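Local structure of carboxypeptidase A (Helicoverpa armigera, 1JQG) at residues S265-S268 / F274-R277. The protein is probably a zinc-dependent metallocarboxypeptidase of the M14 family, made as a proenzyme and removing residues from the C-terminal end of peptide chains. Sequence-based numbering, arbitrary orientation.
Sequences SSSS and FHGR
H275 lies against three consecutive serines, S265 to S267, and its side chain can be followed outward atom by atom. CB packs beside the hydroxyl of S265, and with CG set between the backbone N and the carbonyl carbon (chi1 51°) the ring comes to lie beside S265 OG and under S266 O. H275 CD2 meets S265 OG edge-on, in the ring plane, at 3.0 Å. S266 O sits over the centre of one ring face, 3.2 Å above the plane, while also accepting a weak bond from H275 N. At the far end NE2 takes a weak hydrogen bond from S267 OG, and the other ring nitrogen, H275 ND1, donates to G276 O at 2.8 Å, a somewhat bent bond (139°) that helps set the ring's rotation. With an alanine here, S267 OG and G276 O would probably lose these partners, and S266 O the ring beneath it. S266 OG accepts from S268 N in an ST turn, and the F274 ring edge meets S266 O, 3.4 Å from F274 CD1. A single S266–F274 beta bridge closes a short excursion carrying C270 of the C248–C270 disulfide, structural packing away from the annotated sites. This surface contact belongs to the long loop between helices 221-228 and 283-294 of the carboxypeptidase domain, where W261 meets the H275 ring and Y242 packs edge-to-face with F274.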
# COMPACT_ATOMS: atom_id res chain seq x y z
N SER A 265 -4.73 -14.12 10.10
CA SER A 265 -4.88 -14.20 8.66
C SER A 265 -5.57 -15.49 8.23
O SER A 265 -5.85 -16.34 9.07
CB SER A 265 -3.51 -14.09 7.99
OG SER A 265 -2.62 -14.96 8.68
N SER A 266 -5.97 -15.59 6.98
CA SER A 266 -6.71 -16.70 6.44
C SER A 266 -5.84 -17.90 6.07
O SER A 266 -4.71 -17.81 5.59
CB SER A 266 -7.50 -16.30 5.18
OG SER A 266 -8.06 -17.55 4.75
N SER A 267 -6.46 -19.08 6.11
CA SER A 267 -5.77 -20.33 5.87
C SER A 267 -6.21 -20.93 4.54
O SER A 267 -5.70 -21.95 4.12
CB SER A 267 -6.06 -21.32 6.99
OG SER A 267 -5.34 -20.80 8.12
N SER A 268 -7.13 -20.24 3.88
CA SER A 268 -7.64 -20.65 2.57
C SER A 268 -6.97 -19.84 1.48
O SER A 268 -6.83 -18.63 1.57
CB SER A 268 -9.15 -20.43 2.52
OG SER A 268 -9.71 -20.85 1.27
N PHE A 274 -4.92 -14.70 2.49
CA PHE A 274 -4.15 -15.92 2.65
C PHE A 274 -2.69 -15.63 2.99
O PHE A 274 -2.09 -14.97 2.15
CB PHE A 274 -4.22 -16.77 1.39
CG PHE A 274 -3.50 -18.10 1.49
CD1 PHE A 274 -3.70 -18.91 2.59
CD2 PHE A 274 -2.64 -18.51 0.47
CE1 PHE A 274 -3.06 -20.14 2.70
CE2 PHE A 274 -2.00 -19.73 0.58
CZ PHE A 274 -2.21 -20.55 1.69
N HIS A 275 -2.19 -16.23 4.08
CA HIS A 275 -0.86 -15.97 4.59
C HIS A 275 0.22 -16.76 3.86
O HIS A 275 1.41 -16.52 4.14
CB HIS A 275 -0.83 -16.19 6.11
CG HIS A 275 -1.38 -17.48 6.60
ND1 HIS A 275 -1.09 -18.68 5.97
CD2 HIS A 275 -2.17 -17.77 7.68
CE1 HIS A 275 -1.72 -19.64 6.65
NE2 HIS A 275 -2.36 -19.11 7.67
N GLY A 276 -0.14 -17.78 3.07
CA GLY A 276 0.88 -18.68 2.52
C GLY A 276 1.28 -19.91 3.34
O GLY A 276 0.68 -20.18 4.38
N ARG A 277 2.24 -20.67 2.83
CA ARG A 277 2.77 -21.87 3.44
C ARG A 277 3.42 -21.55 4.79
O ARG A 277 3.21 -22.31 5.75
CB ARG A 277 3.84 -22.53 2.55
CG ARG A 277 3.31 -23.19 1.30
CD ARG A 277 4.47 -23.62 0.41
NE ARG A 277 3.98 -24.19 -0.85
CZ ARG A 277 4.07 -23.56 -2.01
NH1 ARG A 277 4.64 -22.36 -1.98
NH2 ARG A 277 3.65 -24.10 -3.14